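Local coordinates for protein dsvD (Desulfovibrio vulgaris, PDB 1UCR) that is of unknown function but may play an essential role in dissimilatory sulfite reduction, its winged-helix motif suggesting possible binding to DNA, at residues F22-F27 / T61-K66; V51-S56 / K66-Q71. All coordinates share one frame; numbering follows the deposited sequence. Where two conformers were deposited one is given.

Contact 1 of 2, residues F22-F27 / T61-K66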
ATOM      1  N   PHE B  22     -12.213  -5.052   0.690  1.00  9.40           N
ATOM      2  CA  PHE B  22     -13.414  -5.204  -0.099  1.00  8.81           C
ATOM      3  C   PHE B  22     -13.418  -6.602  -0.728  1.00  8.08           C
ATOM      4  O   PHE B  22     -12.372  -7.173  -0.995  1.00  8.76           O
ATOM      5  CB  PHE B  22     -13.482  -4.131  -1.182  1.00  8.41           C
ATOM      6  CG  PHE B  22     -13.807  -2.767  -0.645  1.00  8.33           C
ATOM      7  CD1 PHE B  22     -12.785  -1.927  -0.195  1.00  9.17           C
ATOM      8  CD2 PHE B  22     -15.129  -2.297  -0.614  1.00  9.45           C
ATOM      9  CE1 PHE B  22     -13.060  -0.650   0.284  1.00  9.56           C
ATOM     10  CE2 PHE B  22     -15.396  -1.013  -0.131  1.00 10.00           C
ATOM     11  CZ  PHE B  22     -14.363  -0.202   0.262  1.00 10.35           C
ATOM     12  N   TYR B  23     -14.606  -7.146  -0.968  1.00  7.86           N
ATOM     13  CA  TYR B  23     -14.739  -8.431  -1.643  1.00  8.04           C
ATOM     14  C   TYR B  23     -14.261  -8.392  -3.074  1.00  7.75           C
ATOM     15  O   TYR B  23     -14.357  -7.369  -3.731  1.00  7.60           O
ATOM     16  CB  TYR B  23     -16.237  -8.851  -1.677  1.00  8.83           C
ATOM     17  CG  TYR B  23     -16.742  -9.133  -0.277  1.00  8.85           C
ATOM     18  CD1 TYR B  23     -17.699  -8.299   0.310  1.00  9.71           C
ATOM     19  CD2 TYR B  23     -16.307 -10.223   0.456  1.00  9.48           C
ATOM     20  CE1 TYR B  23     -18.178  -8.583   1.594  1.00 12.05           C
ATOM     21  CE2 TYR B  23     -16.727 -10.505   1.710  1.00 12.94           C
ATOM     22  CZ  TYR B  23     -17.691  -9.658   2.276  1.00 14.14           C
ATOM     23  OH  TYR B  23     -18.093  -9.946   3.572  1.00 18.76           O
ATOM     24  N   PHE B  24     -13.847  -9.553  -3.578  1.00  7.78           N
ATOM     25  CA  PHE B  24     -13.609  -9.663  -5.018  1.00  7.43           C
ATOM     26  C   PHE B  24     -14.737  -9.062  -5.819  1.00  7.53           C
ATOM     27  O   PHE B  24     -14.537  -8.274  -6.738  1.00  8.29           O
ATOM     28  CB  PHE B  24     -13.443 -11.162  -5.340  1.00  7.71           C
ATOM     29  CG  PHE B  24     -13.303 -11.358  -6.848  1.00  7.75           C
ATOM     30  CD1 PHE B  24     -12.203 -10.848  -7.556  1.00  8.34           C
ATOM     31  CD2 PHE B  24     -14.274 -11.993  -7.584  1.00  8.84           C
ATOM     32  CE1 PHE B  24     -12.101 -10.984  -8.929  1.00  8.91           C
ATOM     33  CE2 PHE B  24     -14.177 -12.192  -8.973  1.00  8.99           C
ATOM     34  CZ  PHE B  24     -13.076 -11.676  -9.655  1.00  9.43           C
ATOM     35  N   ASN B  25     -15.995  -9.358  -5.468  1.00  7.94           N
ATOM     36  CA  ASN B  25     -17.129  -8.905  -6.232  1.00  7.81           C
ATOM     37  C   ASN B  25     -17.410  -7.422  -6.046  1.00  7.61           C
ATOM     38  O   ASN B  25     -18.088  -6.835  -6.871  1.00  8.80           O
ATOM     39  CB  ASN B  25     -18.388  -9.709  -5.897  1.00  8.23           C
ATOM     40  CG  ASN B  25     -18.412 -11.093  -6.461  1.00  9.52           C
ATOM     41  OD1 ASN B  25     -17.552 -11.498  -7.227  1.00 13.46           O
ATOM     42  ND2 ASN B  25     -19.429 -11.832  -6.065  1.00 11.78           N
ATOM     43  N   ASP B  26     -16.846  -6.776  -4.996  1.00  7.79           N
ATOM     44  CA  ASP B  26     -16.906  -5.318  -4.974  1.00  8.08           C
ATOM     45  C   ASP B  26     -16.136  -4.717  -6.162  1.00  7.88           C
ATOM     46  O   ASP B  26     -16.550  -3.720  -6.719  1.00  8.27           O
ATOM     47  CB  ASP B  26     -16.328  -4.760  -3.671  1.00  8.30           C
ATOM     48  CG  ASP B  26     -17.265  -4.887  -2.464  1.00  7.97           C
ATOM     49  OD1 ASP B  26     -18.449  -4.517  -2.607  1.00  9.35           O
ATOM     50  OD2 ASP B  26     -16.765  -5.304  -1.413  1.00  8.72           O
ATOM     51  N   PHE B  27     -15.015  -5.366  -6.533  1.00  7.90           N
ATOM     52  CA  PHE B  27     -14.212  -4.837  -7.656  1.00  7.91           C
ATOM     53  C   PHE B  27     -14.884  -5.129  -8.977  1.00  8.42           C
ATOM     54  O   PHE B  27     -14.910  -4.281  -9.880  1.00  8.81           O
ATOM     55  CB  PHE B  27     -12.798  -5.423  -7.605  1.00  8.68           C
ATOM     56  CG  PHE B  27     -12.077  -5.000  -6.351  1.00  8.81           C
ATOM     57  CD1 PHE B  27     -12.002  -5.871  -5.282  1.00  8.94           C
ATOM     58  CD2 PHE B  27     -11.511  -3.716  -6.231  1.00  9.41           C
ATOM     59  CE1 PHE B  27     -11.414  -5.492  -4.095  1.00  9.20           C
ATOM     60  CE2 PHE B  27     -10.869  -3.359  -5.059  1.00 10.04           C
ATOM     61  CZ  PHE B  27     -10.825  -4.253  -3.996  1.00  9.82           C
ATOM     62  N   THR B  61     -13.016 -13.985  -1.428  1.00  8.22           N
ATOM     63  CA  THR B  61     -11.737 -13.349  -1.178  1.00  8.15           C
ATOM     64  C   THR B  61     -11.994 -11.870  -0.940  1.00  7.72           C
ATOM     65  O   THR B  61     -13.002 -11.316  -1.384  1.00  7.95           O
ATOM     66  CB  THR B  61     -10.744 -13.563  -2.345  1.00  8.29           C
ATOM     67  OG1 THR B  61     -11.312 -13.003  -3.529  1.00  8.39           O
ATOM     68  CG2 THR B  61     -10.489 -15.071  -2.520  1.00  9.81           C
ATOM     69  N   MET B  62     -11.041 -11.222  -0.261  1.00  8.19           N
ATOM     70  CA  MET B  62     -11.037  -9.777  -0.093  1.00  8.60           C
ATOM     71  C   MET B  62      -9.661  -9.228  -0.339  1.00  8.20           C
ATOM     72  O   MET B  62      -8.642  -9.916  -0.228  1.00  9.26           O
ATOM     73  CB  MET B  62     -11.512  -9.368   1.312  1.00  9.98           C
ATOM     74  CG  MET B  62     -12.879  -9.957   1.660  1.00 10.99           C
ATOM     75  SD  MET B  62     -13.514  -9.329   3.246  1.00 12.00           S
ATOM     76  CE  MET B  62     -14.329  -7.841   2.676  1.00 13.84           C
ATOM     77  N   TYR B  63      -9.641  -7.917  -0.663  1.00  8.53           N
ATOM     78  CA  TYR B  63      -8.435  -7.219  -1.035  1.00  9.12           C
ATOM     79  C   TYR B  63      -8.470  -5.849  -0.405  1.00  8.80           C
ATOM     80  O   TYR B  63      -9.542  -5.221  -0.369  1.00 10.50           O
ATOM     81  CB  TYR B  63      -8.291  -7.035  -2.548  1.00  9.02           C
ATOM     82  CG  TYR B  63      -8.290  -8.340  -3.338  1.00  8.83           C
ATOM     83  CD1 TYR B  63      -9.495  -9.019  -3.604  1.00  8.76           C
ATOM     84  CD2 TYR B  63      -7.078  -8.903  -3.781  1.00  8.77           C
ATOM     85  CE1 TYR B  63      -9.474 -10.207  -4.307  1.00  8.99           C
ATOM     86  CE2 TYR B  63      -7.083 -10.106  -4.506  1.00  8.89           C
ATOM     87  CZ  TYR B  63      -8.296 -10.733  -4.750  1.00  8.69           C
ATOM     88  OH  TYR B  63      -8.344 -11.926  -5.456  1.00  9.55           O
ATOM     89  N   GLY B  64      -7.332  -5.330  -0.004  1.00  9.50           N
ATOM     90  CA  GLY B  64      -7.178  -3.941   0.418  1.00 10.17           C
ATOM     91  C   GLY B  64      -5.756  -3.482   0.190  1.00  9.73           C
ATOM     92  O   GLY B  64      -4.890  -4.264  -0.189  1.00 11.03           O
ATOM     93  N   LEU B  65      -5.529  -2.164   0.371  1.00 10.50           N
ATOM     94  CA  LEU B  65      -4.167  -1.682   0.193  1.00 10.57           C
ATOM     95  C   LEU B  65      -3.208  -2.229   1.251  1.00 11.48           C
ATOM     96  O   LEU B  65      -3.581  -2.433   2.404  1.00 14.13           O
ATOM     97  CB  LEU B  65      -4.194  -0.119   0.303  1.00 13.72           C
ATOM     98  CG  LEU B  65      -4.816   0.523  -0.933  1.00 13.16           C
ATOM     99  CD1 LEU B  65      -5.165   1.987  -0.643  1.00 19.23           C
ATOM    100  CD2 LEU B  65      -3.942   0.442  -2.205  1.00 17.30           C
ATOM    101  N   LYS B  66      -1.951  -2.512   0.860  1.00 12.73           N
ATOM    102  CA  LYS B  66      -0.967  -3.076   1.784  1.00 15.01           C
ATOM    103  C   LYS B  66      -0.872  -2.238   3.026  1.00 14.89           C
ATOM    104  O   LYS B  66      -0.693  -1.010   2.927  1.00 18.13           O
ATOM    105  CB  LYS B  66       0.384  -3.084   1.066  1.00 16.18           C
ATOM    106  CG  LYS B  66       1.458  -3.843   1.804  1.00 16.18           C
ATOM    107  CD  LYS B  66       1.171  -5.352   1.747  1.00 19.60           C
ATOM    108  CE  LYS B  66       2.377  -6.169   2.237  1.00 20.00           C
ATOM    109  NZ  LYS B  66       1.903  -7.604   2.351  1.00 19.16           N
TER
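Met62 curls its methyl group over the Tyr23 ring where the short strand 22-23 of this winged-helix motif pairs with the middle strand, 60-65, of the antiparallel sheet. The two side chains run side by side in the same direction. A bend at the last torsion of the methionine (chi3 87°) brings CE above the centre of the ring, 3.7 Å from its centroid, a CH-pi contact almost on the ring normal. The sulfur lies obliquely to the same ring, completing a Met-aromatic contact, and nearer the backbone Met62 CG packs 3.6 Å from Tyr23 CD2.

Between the backbones, Phe22 and Tyr63 form an antiparallel hydrogen-bonded pair, with Tyr63 N giving a 2.8 Å bond to Phe22 O and Phe22 N bonding back to Tyr63 O at 2.9 Å. Tyr23 and Met62 form the next, non-hydrogen-bonded pair. Beyond it the chain turns into helix 24-30, yet Phe24 N still reaches back to Thr61 O at 2.9 Å, meeting that carbonyl from above its plane. Tyr23 occupies the N-cap position, and its N-H is taken by Asp26 OD2 from the first turn.

On the other side of the strand pair, Phe27 and Tyr63 approach obliquely with ring planes nearly perpendicular (88°). Phe27 CE1 touches Tyr63 CB at 3.8 Å, while the carbonyl oxygen of Tyr63 lies in the plane of the phenylalanine ring, at its edge. Helix 3-12 covers Phe27 through Val8 and Leu12, and helix 36-48 supplies Leu43 and Val47 against Tyr63, whose hydroxyl is hydrogen-bonded to Lys40. Phe24 CB lies at the edge of the Tyr63 ring, and 3.3 Å from Thr61 OG1.

Contact 2 of 2, residues V51-S56 / K66-Q71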
ATOM      1  N   VAL B  51       1.191  -4.016  -3.597  1.00 10.98           N
ATOM      2  CA  VAL B  51       0.320  -2.849  -3.536  1.00 11.23           C
ATOM      3  C   VAL B  51      -0.935  -3.191  -2.749  1.00 10.94           C
ATOM      4  O   VAL B  51      -1.458  -2.380  -2.013  1.00 12.29           O
ATOM      5  CB  VAL B  51      -0.040  -2.378  -4.954  1.00 11.56           C
ATOM      6  CG1 VAL B  51      -1.032  -1.223  -4.933  1.00 13.40           C
ATOM      7  CG2 VAL B  51       1.231  -1.979  -5.677  1.00 14.14           C
ATOM      8  N   LEU B  52      -1.428  -4.428  -2.939  1.00 10.79           N
ATOM      9  CA  LEU B  52      -2.567  -4.918  -2.189  1.00 11.37           C
ATOM     10  C   LEU B  52      -2.159  -6.050  -1.270  1.00 11.22           C
ATOM     11  O   LEU B  52      -1.116  -6.697  -1.467  1.00 11.97           O
ATOM     12  CB  LEU B  52      -3.678  -5.497  -3.114  1.00 10.76           C
ATOM     13  CG  LEU B  52      -4.250  -4.497  -4.110  1.00 12.27           C
ATOM     14  CD1 LEU B  52      -5.303  -5.172  -4.983  1.00 12.60           C
ATOM     15  CD2 LEU B  52      -4.821  -3.274  -3.440  1.00 15.02           C
ATOM     16  N   GLU B  53      -3.001  -6.296  -0.273  1.00 10.98           N
ATOM     17  CA  GLU B  53      -2.969  -7.504   0.561  1.00 11.81           C
ATOM     18  C   GLU B  53      -4.263  -8.270   0.336  1.00 10.96           C
ATOM     19  O   GLU B  53      -5.307  -7.700  -0.011  1.00 10.66           O
ATOM     20  CB  GLU B  53      -2.699  -7.126   1.990  1.00 14.08           C
ATOM     21  CG  GLU B  53      -3.688  -6.197   2.605  1.00 13.68           C
ATOM     22  CD  GLU B  53      -3.253  -5.586   3.895  1.00 13.59           C
ATOM     23  OE1 GLU B  53      -4.184  -5.089   4.608  1.00 16.43           O
ATOM     24  OE2 GLU B  53      -2.052  -5.524   4.234  1.00 16.19           O
ATOM     25  N   TYR B  54      -4.135  -9.584   0.543  1.00 11.56           N
ATOM     26  CA  TYR B  54      -5.179 -10.551   0.201  1.00 10.35           C
ATOM     27  C   TYR B  54      -5.707 -11.284   1.405  1.00 10.44           C
ATOM     28  O   TYR B  54      -4.924 -11.610   2.328  1.00 11.52           O
ATOM     29  CB  TYR B  54      -4.555 -11.577  -0.689  1.00 11.26           C
ATOM     30  CG  TYR B  54      -5.314 -12.772  -1.154  1.00  9.90           C
ATOM     31  CD1 TYR B  54      -5.183 -14.006  -0.529  1.00 10.40           C
ATOM     32  CD2 TYR B  54      -6.171 -12.674  -2.262  1.00 11.59           C
ATOM     33  CE1 TYR B  54      -5.891 -15.133  -0.976  1.00 10.54           C
ATOM     34  CE2 TYR B  54      -6.824 -13.808  -2.720  1.00 10.63           C
ATOM     35  CZ  TYR B  54      -6.692 -14.999  -2.096  1.00  9.43           C
ATOM     36  OH  TYR B  54      -7.352 -16.125  -2.558  1.00 10.37           O
ATOM     37  N   TRP B  55      -6.970 -11.609   1.394  1.00 10.38           N
ATOM     38  CA  TRP B  55      -7.610 -12.319   2.488  1.00 10.64           C
ATOM     39  C   TRP B  55      -8.517 -13.370   1.902  1.00  9.48           C
ATOM     40  O   TRP B  55      -9.199 -13.142   0.881  1.00 10.85           O
ATOM     41  CB  TRP B  55      -8.530 -11.394   3.301  1.00 13.69           C
ATOM     42  CG  TRP B  55      -7.886 -10.068   3.635  1.00 16.14           C
ATOM     43  CD1 TRP B  55      -7.665  -8.892   2.935  1.00 14.02           C
ATOM     44  CD2 TRP B  55      -7.330  -9.792   4.884  1.00 23.07           C
ATOM     45  NE1 TRP B  55      -7.047  -7.951   3.648  1.00 17.41           N
ATOM     46  CE2 TRP B  55      -6.802  -8.486   4.924  1.00 24.55           C
ATOM     47  CE3 TRP B  55      -7.232 -10.566   6.041  1.00 32.39           C
ATOM     48  CZ2 TRP B  55      -6.177  -7.853   5.981  1.00 33.58           C
ATOM     49  CZ3 TRP B  55      -6.606  -9.952   7.119  1.00 39.60           C
ATOM     50  CH2 TRP B  55      -6.089  -8.649   7.120  1.00 42.35           C
ATOM     51  N   SER B  56      -8.660 -14.504   2.565  1.00 11.14           N
ATOM     52  CA  SER B  56      -9.784 -15.346   2.351  1.00 12.81           C
ATOM     53  C   SER B  56     -10.932 -14.871   3.206  1.00 14.41           C
ATOM     54  O   SER B  56     -10.724 -14.484   4.359  1.00 20.16           O
ATOM     55  CB  SER B  56      -9.479 -16.797   2.755  1.00 22.34           C
ATOM     56  OG  SER B  56      -8.331 -17.265   2.044  0.50 19.17           O
ATOM     57  N   LYS B  66      -1.951  -2.512   0.860  1.00 12.73           N
ATOM     58  CA  LYS B  66      -0.967  -3.076   1.784  1.00 15.01           C
ATOM     59  C   LYS B  66      -0.872  -2.238   3.026  1.00 14.89           C
ATOM     60  O   LYS B  66      -0.693  -1.010   2.927  1.00 18.13           O
ATOM     61  CB  LYS B  66       0.384  -3.084   1.066  1.00 16.18           C
ATOM     62  CG  LYS B  66       1.458  -3.843   1.804  1.00 16.18           C
ATOM     63  CD  LYS B  66       1.171  -5.352   1.747  1.00 19.60           C
ATOM     64  CE  LYS B  66       2.377  -6.169   2.237  1.00 20.00           C
ATOM     65  NZ  LYS B  66       1.903  -7.604   2.351  1.00 19.16           N
ATOM     66  N   GLY B  67      -0.945  -2.884   4.160  1.00 14.15           N
ATOM     67  CA  GLY B  67      -0.864  -2.188   5.448  1.00 15.97           C
ATOM     68  C   GLY B  67      -2.213  -1.865   6.035  1.00 16.68           C
ATOM     69  O   GLY B  67      -2.303  -1.585   7.251  1.00 20.45           O
ATOM     70  N   ALA B  68      -3.307  -1.884   5.273  1.00 15.51           N
ATOM     71  CA  ALA B  68      -4.606  -1.482   5.804  1.00 15.84           C
ATOM     72  C   ALA B  68      -5.072  -2.374   6.926  1.00 15.75           C
ATOM     73  O   ALA B  68      -5.694  -1.827   7.890  1.00 18.65           O
ATOM     74  CB  ALA B  68      -5.648  -1.482   4.679  1.00 15.17           C
ATOM     75  N   GLY B  69      -4.800  -3.679   6.800  1.00 16.63           N
ATOM     76  CA  GLY B  69      -5.217  -4.607   7.873  1.00 17.50           C
ATOM     77  C   GLY B  69      -4.604  -4.295   9.209  1.00 18.60           C
ATOM     78  O   GLY B  69      -5.251  -4.226  10.301  1.00 23.10           O
ATOM     79  N   LYS B  70      -3.298  -4.081   9.234  1.00 19.77           N
ATOM     80  CA  LYS B  70      -2.574  -3.807  10.480  1.00 21.36           C
ATOM     81  C   LYS B  70      -2.969  -2.424  10.990  1.00 21.33           C
ATOM     82  O   LYS B  70      -3.045  -2.239  12.218  1.00 22.09           O
ATOM     83  CB  LYS B  70      -1.062  -3.923  10.242  1.00 22.56           C
ATOM     84  CG  LYS B  70      -0.607  -5.329   9.876  1.00 29.01           C
ATOM     85  CD  LYS B  70       0.603  -5.851  10.618  1.00 35.60           C
ATOM     86  CE  LYS B  70       1.025  -7.216  10.070  1.00 39.75           C
ATOM     87  NZ  LYS B  70       2.493  -7.465  10.020  1.00 42.49           N
ATOM     88  N   GLN B  71      -3.194  -1.474  10.058  1.00 20.52           N
ATOM     89  CA  GLN B  71      -3.575  -0.150  10.510  1.00 20.70           C
ATOM     90  C   GLN B  71      -4.943  -0.184  11.181  1.00 23.45           C
ATOM     91  O   GLN B  71      -5.069   0.521  12.207  1.00 26.28           O
ATOM     92  CB  GLN B  71      -3.605   0.884   9.369  1.00 26.17           C
ATOM     93  CG  GLN B  71      -4.564   1.995   9.785  1.00 37.51           C
ATOM     94  CD  GLN B  71      -3.979   3.385   9.874  1.00 47.57           C
ATOM     95  OE1 GLN B  71      -3.895   4.002  10.957  1.00 56.46           O
ATOM     96  NE2 GLN B  71      -3.606   3.886   8.698  1.00 50.06           N
TER
HETATM   97  O   HOH W   1       0.629  -8.384  -0.185  1.00 18.05           O
HETATM   98  O   HOH W   2      -1.721  -5.075   6.957  1.00 19.27           O
HETATM   99  O   HOH W   3      -0.041  -7.381   4.409  1.00 19.71           O
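Glu53 OE2 is gripped by three groups: the backbone N-H of Gly67 at 2.9 Å, coming from well above the carboxylate plane, and two waters. One water passes the link on to Lys70 N; the other joins OE2 to Lys66 NZ, so glutamate and lysine, with 4.8 Å between OE2 and NZ, meet through solvent. The partner oxygen, Glu53 OE1, takes Gly69 N at 2.7 Å on its syn lone pair. With CG between the backbone N and the carbonyl carbon (chi1 59°) and an extended chain beyond, the carboxylate reaches the N-terminus of helix 68-74, where the helix dipole probably stabilises its negative charge.

Gly67 is the N-cap; at its positive phi (96°) a CB would press on the carbonyl O of Lys66. Gly69 lets the helix come so near the strand that Trp55 CZ2 lies 3.9 Å from its CA, which sits at the indole edge. Lys66 N also bonds to Val51 O at 2.9 Å.

Helix 68-74 is thus joined to the outer strand 52-57, whose Leu52 points into the core between helices 3-12 and 36-48, while Lys70 and Ala68 reach the second subunit.

The centres of contacts 1 and 2 lie about 9 Å apart, at successive strands of one antiparallel sheet ordered 22-23, 60-65, 52-57. Contact 1 joins the first strand to the middle one; contact 2 ties the outer strand to the helix that follows the hairpin. Their segments alternate along the chain, 22-27, 51-56, 61-66, 66-71, and Lys66 belongs to both. Ladder bonds bridge them directly, with Gly64 O probably accepting Glu53 N at 2.8 Å. Between them they border the wing hairpin, strands 52-57 and 60-65, with strand 22-23 and helix 68-74. Both reach the second subunit, contact 1 through Leu65 and Lys66, contact 2 mainly around the start of helix 68-74.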